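Local coordinates for protein vinylacetyl-CoA Delta-isomerase (Nitrosopumilus maritimus SCM1, PDB 6VJR) that binds FAD and a [4Fe-4S] cluster and probably dehydrates 4-hydroxybutyryl-CoA and isomerises vinylacetyl-CoA, at residues 86-91 with 331-336; 95-100 with 186-191; 368-373 with 452-457; 375-380 with 439-444. One frame throughout, in Å; residues are numbered along the deposited sequence. Where two conformers were deposited one is given.

Contact 1: residues 86-91 with 331-336; sequences MQRKLG and HLNETI
Arg-88 and Glu-334 meet end-on, a worked example of how one paired grip can join two helices whose backbones stay well apart. The guanidinium offers both terminal nitrogens. NH1 of Arg-88 donates to OE1 of Glu-334 at 2.9 Å, and NH2 of Arg-88 to OE2 of Glu-334 at 2.8 Å along an almost straight N-H line of 170°. Both oxygens lie close to the guanidinium plane, yet the carboxylate is rotated 33° against it, and OE2 is approached from above its own plane. An extended Arg-88 chain, with CG anti to the backbone N (chi1 -175°), spans the gap; Glu-334 bends at CG and comes in across it. The bridge ties helix 77-94 to helix 320-345, the latter part of the C-terminal region related to the acyl-CoA dehydrogenases. Asp-301 is a second anionic partner for NH2 of Arg-88, and Tyr-490 of the second subunit hydrogen-bonds OE1 of Glu-334. A leucine in place of Arg-88 would probably leave the buried carboxylate of Glu-334, and Asp-301 with it, without their shared cation. Beside the bridge, ND2 of Asn-333 passes 3.8 Å from NH2 of Arg-88. The Asn-333 amide donates to the carbonyl of Thr-297.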
# COMPACT_ATOMS: atom_id res chain seq x y z
N MET A 86 22.06 -6.65 19.69
CA MET A 86 22.65 -5.45 20.27
C MET A 86 22.05 -4.18 19.67
O MET A 86 21.74 -3.23 20.40
CB MET A 86 24.18 -5.54 20.19
CG MET A 86 24.85 -4.29 20.76
SD MET A 86 26.64 -4.34 20.62
CE MET A 86 26.91 -4.16 18.86
N GLN A 87 22.01 -4.12 18.34
CA GLN A 87 21.44 -2.98 17.62
C GLN A 87 20.02 -2.65 18.08
O GLN A 87 19.69 -1.48 18.33
CB GLN A 87 21.53 -3.23 16.14
CG GLN A 87 22.94 -3.11 15.58
CD GLN A 87 23.13 -3.80 14.25
OE1 GLN A 87 22.32 -4.63 13.83
NE2 GLN A 87 24.21 -3.43 13.55
N ARG A 88 19.15 -3.66 18.16
CA ARG A 88 17.76 -3.41 18.55
C ARG A 88 17.73 -2.92 20.00
O ARG A 88 17.00 -2.00 20.38
CB ARG A 88 16.86 -4.62 18.33
CG ARG A 88 15.40 -4.30 18.63
CD ARG A 88 14.51 -5.44 18.28
NE ARG A 88 13.11 -5.04 18.47
CZ ARG A 88 12.09 -5.71 17.99
NH1 ARG A 88 12.28 -6.86 17.35
NH2 ARG A 88 10.89 -5.25 18.09
N LYS A 89 18.55 -3.54 20.86
CA LYS A 89 18.60 -3.10 22.25
C LYS A 89 19.04 -1.64 22.38
O LYS A 89 18.47 -0.88 23.16
CB LYS A 89 19.52 -4.03 23.05
CG LYS A 89 19.74 -3.68 24.48
CD LYS A 89 18.46 -3.63 25.25
CE LYS A 89 17.85 -4.90 25.45
NZ LYS A 89 17.27 -4.84 26.80
N LEU A 90 20.09 -1.23 21.67
CA LEU A 90 20.58 0.16 21.73
C LEU A 90 19.53 1.11 21.16
O LEU A 90 19.35 2.21 21.69
CB LEU A 90 21.94 0.25 21.04
CG LEU A 90 23.12 -0.39 21.76
CD1 LEU A 90 24.29 -0.54 20.80
CD2 LEU A 90 23.43 0.50 22.93
N GLY A 91 18.84 0.69 20.10
CA GLY A 91 17.74 1.49 19.59
C GLY A 91 16.65 1.74 20.66
O GLY A 91 16.12 2.85 20.81
N HIS A 331 3.53 -5.05 13.51
CA HIS A 331 3.70 -5.99 12.40
C HIS A 331 4.75 -5.48 11.40
O HIS A 331 5.68 -6.20 11.01
CB HIS A 331 2.36 -6.16 11.67
CG HIS A 331 2.54 -6.93 10.41
ND1 HIS A 331 2.87 -8.26 10.34
CD2 HIS A 331 2.46 -6.52 9.17
CE1 HIS A 331 3.08 -8.60 9.07
NE2 HIS A 331 2.77 -7.54 8.32
N LEU A 332 4.65 -4.22 11.00
CA LEU A 332 5.64 -3.66 10.06
C LEU A 332 7.05 -3.65 10.66
O LEU A 332 8.06 -3.96 10.01
CB LEU A 332 5.18 -2.26 9.67
CG LEU A 332 3.85 -2.15 8.92
CD1 LEU A 332 3.52 -0.70 8.64
CD2 LEU A 332 3.93 -2.92 7.60
N ASN A 333 7.11 -3.26 11.92
CA ASN A 333 8.38 -3.20 12.64
C ASN A 333 9.04 -4.59 12.73
O ASN A 333 10.22 -4.75 12.44
CB ASN A 333 8.16 -2.59 14.03
CG ASN A 333 9.43 -2.10 14.68
OD1 ASN A 333 10.22 -1.38 14.05
ND2 ASN A 333 9.61 -2.44 15.95
N GLU A 334 8.24 -5.61 13.04
CA GLU A 334 8.79 -6.95 13.15
C GLU A 334 9.16 -7.55 11.80
O GLU A 334 10.02 -8.41 11.70
CB GLU A 334 7.87 -7.89 13.90
CG GLU A 334 7.61 -7.44 15.33
CD GLU A 334 8.80 -7.32 16.27
OE1 GLU A 334 9.88 -7.91 16.01
OE2 GLU A 334 8.58 -6.68 17.33
N THR A 335 8.50 -7.09 10.74
CA THR A 335 8.83 -7.53 9.39
C THR A 335 10.29 -7.14 9.08
O THR A 335 11.05 -7.89 8.49
CB THR A 335 7.82 -6.94 8.38
OG1 THR A 335 6.54 -7.51 8.60
CG2 THR A 335 8.17 -7.36 6.96
N ILE A 336 10.68 -5.90 9.43
CA ILE A 336 12.04 -5.44 9.24
C ILE A 336 12.98 -6.31 10.08
O ILE A 336 14.03 -6.78 9.59
CB ILE A 336 12.18 -3.95 9.60
CG1 ILE A 336 11.37 -3.12 8.63
CG2 ILE A 336 13.65 -3.55 9.63
CD1 ILE A 336 11.09 -1.73 9.16

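Contact 2: residues 95-100 with 186-191; sequences GTCFQR and HQTGCI. With FAD (flavin-adenine dinucleotide), chain F; SF4 (iron/sulfur cluster), chain E.
Gln-99 and Thr-188 touch through carbon, CG of Gln-99 lying 3.5 Å from CG2 of Thr-188, and the contact illustrates how one threonine can face a flavin with one branch and a cluster ligand with the other. The branches of Thr-188 divide the work. With OG1 beside its own backbone N (chi1 -66°), the hydroxyl faces the flavin and donates to N5 of FAD at 2.8 Å, while CG2 points the other way, toward the cluster loop, and rests 3.6 Å from SG of Cys-97. The backbone N of Thr-188 adds a bond to O4 of FAD, and Gln-187 NE2 reaches O2 of the same ring. Cys-97 SG binds FE3 of the cluster at 2.3 Å. Phe-98 lays a ring face over sulfide S1 of the cluster, which sits 3.3 Å above the ring centre. Gln-99 bends at chi2, turning its amide back so that NE2 donates to the carbonyl O of Cys-97 at 3.0 Å, nearly in the amide plane; OE1 of Gln-99 then comes 3.3 Å from CA of Gly-189, where a CB would clash. NE2 also reaches the Ser-38 carbonyl, and OE1 accepts from ND2 of Asn-192. An alanine in place of Gln-99 is likely to leave the Cys-97 carbonyl without that donor and open a gap beside the Thr-188 methyl. Together the cysteine loop and the type II turn of residues 187-190 form part of the wall between flavin and cluster, consistent with the flavin and [4Fe-4S] active site of 4-hydroxybutyryl-CoA dehydratase.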
# COMPACT_ATOMS: atom_id res chain seq x y z
N GLY A 95 16.74 5.52 21.39
CA GLY A 95 15.78 6.09 20.47
C GLY A 95 16.42 6.91 19.36
O GLY A 95 15.77 7.74 18.72
N THR A 96 17.69 6.66 19.07
CA THR A 96 18.35 7.48 18.07
C THR A 96 19.40 6.65 17.36
O THR A 96 19.52 5.45 17.58
CB THR A 96 18.98 8.72 18.73
OG1 THR A 96 19.32 9.63 17.68
CG2 THR A 96 20.22 8.33 19.53
N CYS A 97 20.14 7.35 16.47
CA CYS A 97 21.31 6.74 15.87
C CYS A 97 22.50 6.79 16.83
O CYS A 97 22.98 7.88 17.13
CB CYS A 97 21.64 7.42 14.55
SG CYS A 97 23.21 6.81 13.87
N PHE A 98 23.02 5.63 17.24
CA PHE A 98 24.11 5.54 18.20
C PHE A 98 25.45 5.36 17.46
O PHE A 98 26.45 5.04 18.07
CB PHE A 98 23.80 4.48 19.28
CG PHE A 98 23.20 3.20 18.70
CD1 PHE A 98 24.02 2.24 18.13
CD2 PHE A 98 21.80 3.05 18.56
CE1 PHE A 98 23.46 1.07 17.59
CE2 PHE A 98 21.27 1.90 18.00
CZ PHE A 98 22.10 0.91 17.52
N GLN A 99 25.41 5.42 16.12
CA GLN A 99 26.55 5.80 15.29
C GLN A 99 27.60 4.72 15.02
O GLN A 99 28.27 4.80 13.99
CB GLN A 99 27.22 7.03 15.88
CG GLN A 99 26.32 8.24 15.85
CD GLN A 99 26.53 9.20 17.01
OE1 GLN A 99 27.57 9.86 17.11
NE2 GLN A 99 25.52 9.29 17.87
N ARG A 100 27.82 3.76 15.92
CA ARG A 100 29.04 2.95 15.85
C ARG A 100 28.91 1.73 14.89
O ARG A 100 29.90 1.00 14.64
CB ARG A 100 29.24 2.54 17.31
CG ARG A 100 30.68 2.41 17.77
CD ARG A 100 30.85 2.33 19.27
NE ARG A 100 32.14 1.70 19.52
CZ ARG A 100 32.57 1.32 20.68
NH1 ARG A 100 31.80 1.44 21.73
NH2 ARG A 100 33.80 0.80 20.79
N HIS A 186 27.75 13.41 4.86
CA HIS A 186 26.74 12.72 5.67
C HIS A 186 27.35 11.79 6.73
O HIS A 186 26.82 10.71 6.98
CB HIS A 186 25.83 11.84 4.81
CG HIS A 186 25.54 12.42 3.48
ND1 HIS A 186 24.75 13.52 3.21
CD2 HIS A 186 25.99 11.96 2.30
CE1 HIS A 186 24.76 13.71 1.90
NE2 HIS A 186 25.48 12.77 1.33
N GLN A 187 28.50 12.15 7.25
CA GLN A 187 29.27 11.19 8.04
C GLN A 187 28.83 11.07 9.49
O GLN A 187 29.00 12.00 10.27
CB GLN A 187 30.74 11.59 7.92
CG GLN A 187 31.28 11.39 6.52
CD GLN A 187 31.20 9.96 6.07
OE1 GLN A 187 31.51 9.05 6.82
NE2 GLN A 187 30.77 9.72 4.83
N THR A 188 28.27 9.91 9.80
CA THR A 188 27.66 9.63 11.08
C THR A 188 28.74 9.56 12.17
O THR A 188 29.64 8.73 12.09
CB THR A 188 26.85 8.32 10.98
OG1 THR A 188 25.75 8.51 10.08
CG2 THR A 188 26.30 7.89 12.32
N GLY A 189 28.57 10.40 13.20
CA GLY A 189 29.38 10.31 14.40
C GLY A 189 30.86 10.60 14.18
O GLY A 189 31.68 10.29 15.04
N CYS A 190 31.24 11.20 13.05
CA CYS A 190 32.66 11.35 12.74
C CYS A 190 33.42 12.18 13.78
O CYS A 190 34.53 11.83 14.21
CB CYS A 190 32.88 11.93 11.35
SG CYS A 190 32.03 13.49 10.99
N ILE A 191 32.81 13.26 14.26
CA ILE A 191 33.39 14.14 15.26
C ILE A 191 33.51 13.42 16.61
O ILE A 191 34.35 13.78 17.43
CB ILE A 191 32.62 15.46 15.30
CG1 ILE A 191 32.82 16.20 13.95
CG2 ILE A 191 33.03 16.34 16.48
CD1 ILE A 191 31.71 17.20 13.67
PA FAD F . 21.90 10.75 -4.42
O1A FAD F . 22.82 9.72 -4.95
O2A FAD F . 22.08 12.13 -4.89
O5B FAD F . 20.44 10.15 -4.60
C5B FAD F . 19.30 10.99 -4.93
C4B FAD F . 18.41 10.23 -5.87
O4B FAD F . 19.05 10.12 -7.16
C3B FAD F . 18.03 8.79 -5.45
O3B FAD F . 16.68 8.51 -5.83
C2B FAD F . 19.00 7.94 -6.26
O2B FAD F . 18.61 6.59 -6.50
C1B FAD F . 19.10 8.75 -7.55
N9A FAD F . 20.35 8.56 -8.26
C8A FAD F . 21.63 8.94 -7.91
N7A FAD F . 22.56 8.65 -8.80
C5A FAD F . 21.85 8.00 -9.80
C6A FAD F . 22.26 7.44 -11.02
N6A FAD F . 23.51 7.49 -11.46
N1A FAD F . 21.32 6.81 -11.76
C2A FAD F . 20.05 6.81 -11.32
N3A FAD F . 19.53 7.33 -10.21
C4A FAD F . 20.49 7.92 -9.47
N1 FAD F . 27.53 7.53 4.24
C2 FAD F . 28.76 7.21 4.75
O2 FAD F . 29.73 6.91 4.04
N3 FAD F . 28.90 7.15 6.13
C4 FAD F . 27.94 7.42 7.06
O4 FAD F . 28.19 7.45 8.25
C4X FAD F . 26.68 7.86 6.49
N5 FAD F . 25.68 8.17 7.33
C5X FAD F . 24.58 8.79 6.79
C6 FAD F . 23.60 9.36 7.62
C7 FAD F . 22.50 10.03 7.12
C7M FAD F . 21.54 10.72 8.05
C8 FAD F . 22.27 10.02 5.73
C8M FAD F . 21.03 10.64 5.16
C9 FAD F . 23.16 9.40 4.88
C9A FAD F . 24.34 8.81 5.40
N10 FAD F . 25.33 8.28 4.57
C10 FAD F . 26.56 7.87 5.06
C1' FAD F . 25.18 8.56 3.13
C2' FAD F . 24.27 7.67 2.32
O2' FAD F . 24.99 6.47 2.03
C3' FAD F . 23.86 8.38 1.02
O3' FAD F . 22.98 9.42 1.40
C4' FAD F . 23.28 7.47 -0.08
O4' FAD F . 24.30 6.62 -0.63
C5' FAD F . 22.63 8.25 -1.20
O5' FAD F . 23.58 9.13 -1.78
P FAD F . 23.30 10.65 -1.91
O1P FAD F . 22.94 11.26 -0.63
O2P FAD F . 24.42 11.23 -2.68
O3P FAD F . 21.97 10.80 -2.81
FE1 SF4 E . 23.02 3.19 11.04
FE2 SF4 E . 21.07 2.81 12.93
FE3 SF4 E . 22.89 4.62 13.32
FE4 SF4 E . 23.52 2.03 13.63
S1 SF4 E . 22.17 3.24 14.94
S2 SF4 E . 24.77 3.65 12.47
S3 SF4 E . 22.28 1.13 11.87
S4 SF4 E . 21.42 4.62 11.58

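Contact 3: residues 368-373 with 452-457; sequences NVTRFP and QAQRIQ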
# COMPACT_ATOMS: atom_id res chain seq x y z
N ASN A 368 12.55 -2.71 2.89
CA ASN A 368 11.43 -2.50 3.79
C ASN A 368 11.64 -1.28 4.69
O ASN A 368 10.69 -0.57 5.02
CB ASN A 368 11.03 -3.77 4.52
CG ASN A 368 10.38 -4.76 3.59
OD1 ASN A 368 9.49 -4.40 2.79
ND2 ASN A 368 10.76 -6.02 3.67
N VAL A 369 12.87 -1.14 5.21
CA VAL A 369 13.24 0.02 6.02
C VAL A 369 12.95 1.34 5.29
O VAL A 369 12.61 2.34 5.93
CB VAL A 369 14.71 -0.10 6.49
CG1 VAL A 369 15.31 1.18 7.02
CG2 VAL A 369 14.81 -1.21 7.51
N THR A 370 13.09 1.37 3.95
CA THR A 370 12.85 2.60 3.17
C THR A 370 11.37 2.99 3.16
O THR A 370 11.06 4.14 2.78
CB THR A 370 13.41 2.57 1.74
OG1 THR A 370 12.57 1.75 0.92
CG2 THR A 370 14.89 2.16 1.70
N ARG A 371 10.50 2.04 3.52
CA ARG A 371 9.05 2.21 3.45
C ARG A 371 8.41 2.34 4.84
O ARG A 371 7.65 3.27 5.11
CB ARG A 371 8.47 1.01 2.69
CG ARG A 371 8.88 0.95 1.23
CD ARG A 371 8.46 -0.34 0.55
NE ARG A 371 8.70 -0.27 -0.89
CZ ARG A 371 8.46 -1.24 -1.76
NH1 ARG A 371 7.99 -2.39 -1.36
NH2 ARG A 371 8.67 -1.06 -3.05
N PHE A 372 8.64 1.35 5.68
CA PHE A 372 7.77 1.15 6.84
C PHE A 372 7.91 2.23 7.91
O PHE A 372 6.90 2.58 8.55
CB PHE A 372 7.90 -0.24 7.46
CG PHE A 372 7.51 -1.37 6.53
CD1 PHE A 372 6.75 -1.15 5.36
CD2 PHE A 372 7.87 -2.68 6.84
CE1 PHE A 372 6.43 -2.22 4.53
CE2 PHE A 372 7.50 -3.72 6.01
CZ PHE A 372 6.79 -3.48 4.85
N PRO A 373 9.12 2.77 8.23
CA PRO A 373 9.20 3.84 9.24
C PRO A 373 8.24 4.98 8.92
O PRO A 373 7.72 5.61 9.84
CB PRO A 373 10.68 4.23 9.26
CG PRO A 373 11.35 2.91 8.87
CD PRO A 373 10.46 2.37 7.75
N GLN A 452 16.82 2.64 -4.96
CA GLN A 452 17.10 2.07 -6.26
C GLN A 452 18.32 1.16 -6.19
O GLN A 452 18.40 0.18 -6.93
CB GLN A 452 17.26 3.13 -7.34
CG GLN A 452 17.36 2.57 -8.75
CD GLN A 452 16.09 1.92 -9.27
OE1 GLN A 452 15.01 1.82 -8.64
NE2 GLN A 452 16.27 1.33 -10.42
N ALA A 453 19.25 1.47 -5.28
CA ALA A 453 20.47 0.66 -5.15
C ALA A 453 20.13 -0.75 -4.69
O ALA A 453 20.72 -1.71 -5.19
CB ALA A 453 21.44 1.28 -4.17
N GLN A 454 19.15 -0.89 -3.78
CA GLN A 454 18.69 -2.21 -3.38
C GLN A 454 18.04 -2.96 -4.51
O GLN A 454 18.22 -4.17 -4.66
CB GLN A 454 17.74 -2.32 -2.19
CG GLN A 454 18.34 -1.87 -0.89
CD GLN A 454 18.00 -0.43 -0.71
OE1 GLN A 454 16.83 -0.00 -0.51
NE2 GLN A 454 19.08 0.30 -0.71
N ARG A 455 17.21 -2.26 -5.31
CA ARG A 455 16.53 -2.89 -6.42
C ARG A 455 17.51 -3.47 -7.43
O ARG A 455 17.33 -4.59 -7.90
CB ARG A 455 15.50 -1.94 -7.00
CG ARG A 455 14.46 -1.49 -5.97
CD ARG A 455 13.33 -0.67 -6.62
NE ARG A 455 12.32 -1.52 -7.25
CZ ARG A 455 11.30 -2.14 -6.65
NH1 ARG A 455 11.19 -2.11 -5.34
NH2 ARG A 455 10.42 -2.79 -7.40
N ILE A 456 18.57 -2.72 -7.72
CA ILE A 456 19.58 -3.21 -8.64
C ILE A 456 20.28 -4.45 -8.06
O ILE A 456 20.52 -5.43 -8.78
CB ILE A 456 20.57 -2.10 -9.00
CG1 ILE A 456 19.88 -0.98 -9.78
CG2 ILE A 456 21.78 -2.65 -9.75
CD1 ILE A 456 20.69 0.29 -9.88
N GLN A 457 20.52 -4.48 -6.74
CA GLN A 457 21.20 -5.62 -6.16
C GLN A 457 20.27 -6.84 -6.06
O GLN A 457 20.72 -7.98 -6.21
CB GLN A 457 21.75 -5.26 -4.78
CG GLN A 457 22.66 -6.29 -4.17
CD GLN A 457 24.00 -6.49 -4.85
OE1 GLN A 457 24.36 -5.86 -5.88
NE2 GLN A 457 24.72 -7.43 -4.23
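Thr-370 sets its methyl against the amide of Gln-454, CG2 of Thr-370 lying 3.6 Å from OE1 of Gln-454, the two side chains arriving from opposite directions. Its hydroxyl, tucked between the backbone N and the carbonyl carbon (chi1 75°), is turned back to the carbonyl of His-367, which leaves the methyl as the surface presented to the glutamine. Gln-454 is bent at chi2, and its OE1 is hydrogen-bonded to ND1 of His-367. Beside it the guanidinium groups of two arginines come close: NH2 of Arg-371 is 3.6 Å from NH1 of Arg-455. An extended Arg-371 chain crosses the kinked Arg-455 at about a right angle, and the guanidinium planes are 37° apart. The contact joins helix 451-461 to the passage from helix 359-369 to helix 372-384, where the second subunit presses in. Glu-328 of the second subunit puts one carboxylate oxygen on each arginine, and Asp-324 of that subunit holds NE of Arg-455. His-367 NE2 is a further partner of NH1 of Arg-455. The closeness of like charges is probably offset by the shared Glu-328, with Asp-324 serving Arg-455 alone, which ties this arginine pair to the subunit interface as much as to the chain's own fold.

Contact 4: residues 375-380 with 439-444; sequences EISRLA and GYLTES. With FE (Fe (III) ion), chain I; FAD (flavin-adenine dinucleotide), chain F; SF4 (iron/sulfur cluster), chain E.
Ile-376 meets Tyr-440 at the phenol oxygen, and following the isoleucine outward shows how an aliphatic chain can lie along a single polar atom. CB of Ile-376 lies 3.6 Å from OH of Tyr-440. At the first branch CG2 comes to 3.5 Å from that same OH; CG1, on the other arm, stands a little farther off at 4.1 Å. The chain runs on extended (chi2 169°), which brings CD1 of Ile-376 to 3.5 Å from OH of Tyr-440. The two side chains cross at about a right angle, the tyrosine's CG standing anti to its backbone N (chi1 -173°), which carries the ring out to meet Ile-376 and Ser-377. Helices 372-384 and 437-446 run nearly antiparallel here, at 153°, with local axes 11.1 Å apart, an arrangement consistent with the helical bundle of the acyl-CoA dehydrogenase clan. Ser-377 has two modelled conformers; in the one described, OG lies at the edge of the tyrosine ring, near CD2 of Leu-441, and bonds to the Pro-373 carbonyl, contacts less certain for that reason. Helix 437-446 widens into a pi-type turn at 439-443, and from its far side Glu-443 reaches the cofactors: CG packs 3.4 Å from C7 of FAD, and OE2 binds the iron ion at 2.0 Å, alongside His-289 and Tyr-293. Lys-296 forms a salt bridge with OE1 of Glu-443.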
# COMPACT_ATOMS: atom_id res chain seq x y z
N GLU A 375 5.36 4.82 7.51
CA GLU A 375 4.01 4.44 7.88
C GLU A 375 3.83 4.39 9.40
O GLU A 375 2.79 4.77 9.99
CB GLU A 375 3.67 3.12 7.23
CG GLU A 375 2.21 2.68 7.50
CD GLU A 375 1.05 3.56 7.06
OE1 GLU A 375 1.31 4.58 6.42
OE2 GLU A 375 -0.13 3.26 7.41
N ILE A 376 4.84 3.85 10.11
CA ILE A 376 4.77 3.82 11.56
C ILE A 376 4.64 5.24 12.10
O ILE A 376 3.86 5.52 13.03
CB ILE A 376 6.00 3.04 12.09
CG1 ILE A 376 5.99 1.55 11.65
CG2 ILE A 376 6.08 3.13 13.60
CD1 ILE A 376 7.27 0.80 11.91
N SER A 377 5.38 6.17 11.50
CA SER A 377 5.31 7.56 11.91
C SER A 377 3.94 8.16 11.64
O SER A 377 3.41 8.90 12.48
CB SER A 377 6.38 8.35 11.21
OG SER A 377 7.65 7.93 11.67
N ARG A 378 3.37 7.88 10.47
CA ARG A 378 2.04 8.38 10.13
C ARG A 378 1.02 7.92 11.16
O ARG A 378 0.22 8.70 11.67
CB ARG A 378 1.65 7.94 8.73
CG ARG A 378 0.39 8.60 8.20
CD ARG A 378 0.08 8.14 6.79
NE ARG A 378 -0.48 6.80 6.72
CZ ARG A 378 -1.74 6.49 6.96
NH1 ARG A 378 -2.69 7.44 7.03
NH2 ARG A 378 -2.07 5.22 6.99
N LEU A 379 1.06 6.63 11.50
CA LEU A 379 0.11 6.06 12.45
C LEU A 379 0.28 6.67 13.84
O LEU A 379 -0.70 6.88 14.55
CB LEU A 379 0.18 4.54 12.47
CG LEU A 379 -0.20 3.85 11.16
CD1 LEU A 379 0.04 2.38 11.26
CD2 LEU A 379 -1.65 4.15 10.76
N ALA A 380 1.53 6.85 14.27
CA ALA A 380 1.80 7.53 15.54
C ALA A 380 1.16 8.92 15.60
O ALA A 380 0.59 9.32 16.62
CB ALA A 380 3.29 7.55 15.84
N GLY A 439 17.19 10.51 11.45
CA GLY A 439 17.63 9.13 11.43
C GLY A 439 16.51 8.14 11.18
O GLY A 439 16.65 7.25 10.32
N TYR A 440 15.35 8.34 11.81
CA TYR A 440 14.33 7.31 11.72
C TYR A 440 13.74 7.24 10.30
O TYR A 440 13.39 6.16 9.83
CB TYR A 440 13.26 7.53 12.79
CG TYR A 440 12.25 6.40 12.88
CD1 TYR A 440 12.64 5.10 13.07
CD2 TYR A 440 10.91 6.62 12.64
CE1 TYR A 440 11.73 4.07 13.13
CE2 TYR A 440 9.99 5.58 12.70
CZ TYR A 440 10.39 4.29 12.88
OH TYR A 440 9.50 3.26 12.91
N LEU A 441 13.58 8.39 9.67
CA LEU A 441 12.98 8.48 8.35
C LEU A 441 14.06 8.59 7.28
O LEU A 441 14.26 7.65 6.52
CB LEU A 441 11.94 9.60 8.26
CG LEU A 441 10.78 9.50 9.23
CD1 LEU A 441 9.77 10.64 8.99
CD2 LEU A 441 10.11 8.16 9.14
N THR A 442 14.74 9.74 7.20
CA THR A 442 15.57 9.96 6.04
C THR A 442 16.81 9.06 5.98
O THR A 442 17.22 8.66 4.88
CB THR A 442 15.91 11.46 5.97
OG1 THR A 442 14.72 12.23 6.17
CG2 THR A 442 16.43 11.80 4.58
N GLU A 443 17.42 8.70 7.12
CA GLU A 443 18.53 7.78 7.07
C GLU A 443 18.02 6.36 6.76
O GLU A 443 18.69 5.61 6.07
CB GLU A 443 19.34 7.79 8.35
CG GLU A 443 20.74 7.26 8.07
CD GLU A 443 20.98 5.83 8.38
OE1 GLU A 443 20.16 5.29 9.16
OE2 GLU A 443 22.03 5.32 7.91
N SER A 444 16.81 6.01 7.20
CA SER A 444 16.19 4.77 6.75
C SER A 444 16.09 4.73 5.23
O SER A 444 16.29 3.72 4.57
CB SER A 444 14.83 4.53 7.43
OG SER A 444 15.03 4.27 8.81
FE FE I . 23.13 3.71 8.05
PA FAD F . 21.90 10.75 -4.42
O1A FAD F . 22.82 9.72 -4.95
O2A FAD F . 22.08 12.13 -4.89
O5B FAD F . 20.44 10.15 -4.60
C5B FAD F . 19.30 10.99 -4.93
C4B FAD F . 18.41 10.23 -5.87
O4B FAD F . 19.05 10.12 -7.16
C3B FAD F . 18.03 8.79 -5.45
O3B FAD F . 16.68 8.51 -5.83
C2B FAD F . 19.00 7.94 -6.26
O2B FAD F . 18.61 6.59 -6.50
C1B FAD F . 19.10 8.75 -7.55
N9A FAD F . 20.35 8.56 -8.26
C8A FAD F . 21.63 8.94 -7.91
N7A FAD F . 22.56 8.65 -8.80
C5A FAD F . 21.85 8.00 -9.80
C6A FAD F . 22.26 7.44 -11.02
N6A FAD F . 23.51 7.49 -11.46
N1A FAD F . 21.32 6.81 -11.76
C2A FAD F . 20.05 6.81 -11.32
N3A FAD F . 19.53 7.33 -10.21
C4A FAD F . 20.49 7.92 -9.47
N1 FAD F . 27.53 7.53 4.24
C2 FAD F . 28.76 7.21 4.75
O2 FAD F . 29.73 6.91 4.04
N3 FAD F . 28.90 7.15 6.13
C4 FAD F . 27.94 7.42 7.06
O4 FAD F . 28.19 7.45 8.25
C4X FAD F . 26.68 7.86 6.49
N5 FAD F . 25.68 8.17 7.33
C5X FAD F . 24.58 8.79 6.79
C6 FAD F . 23.60 9.36 7.62
C7 FAD F . 22.50 10.03 7.12
C7M FAD F . 21.54 10.72 8.05
C8 FAD F . 22.27 10.02 5.73
C8M FAD F . 21.03 10.64 5.16
C9 FAD F . 23.16 9.40 4.88
C9A FAD F . 24.34 8.81 5.40
N10 FAD F . 25.33 8.28 4.57
C10 FAD F . 26.56 7.87 5.06
C1' FAD F . 25.18 8.56 3.13
C2' FAD F . 24.27 7.67 2.32
O2' FAD F . 24.99 6.47 2.03
C3' FAD F . 23.86 8.38 1.02
O3' FAD F . 22.98 9.42 1.40
C4' FAD F . 23.28 7.47 -0.08
O4' FAD F . 24.30 6.62 -0.63
C5' FAD F . 22.63 8.25 -1.20
O5' FAD F . 23.58 9.13 -1.78
P FAD F . 23.30 10.65 -1.91
O1P FAD F . 22.94 11.26 -0.63
O2P FAD F . 24.42 11.23 -2.68
O3P FAD F . 21.97 10.80 -2.81
FE1 SF4 E . 23.02 3.19 11.04
FE2 SF4 E . 21.07 2.81 12.93
FE3 SF4 E . 22.89 4.62 13.32
FE4 SF4 E . 23.52 2.03 13.63
S1 SF4 E . 22.17 3.24 14.94
S2 SF4 E . 24.77 3.65 12.47
S3 SF4 E . 22.28 1.13 11.87
S4 SF4 E . 21.42 4.62 11.58

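How the contacts relate
Contacts 2 and 4 flank the cofactor site, probably the active site: both touch FAD and the iron-sulfur cluster, their centres lie 17 Å apart, and their nearest atoms come to about 5 Å without touching. Contact 1 backs onto the cluster loop, Gly-91 N lying 3.4 Å from CE2 of Phe-98 in contact 2. Contact 3 lies farther from contact 2, with nearest atoms about 11 Å apart, but shares helix 372-384 with contact 4, where CB of Pro-373 is 3.4 Å from O of Tyr-440. Helix 320-345 of contact 1 also packs against contact 3, Leu-332 O sitting 3.4 Å from CD2 of Phe-372. Contacts 1 and 3 both reach the second subunit; contacts 2, 3 and 4 reach the third.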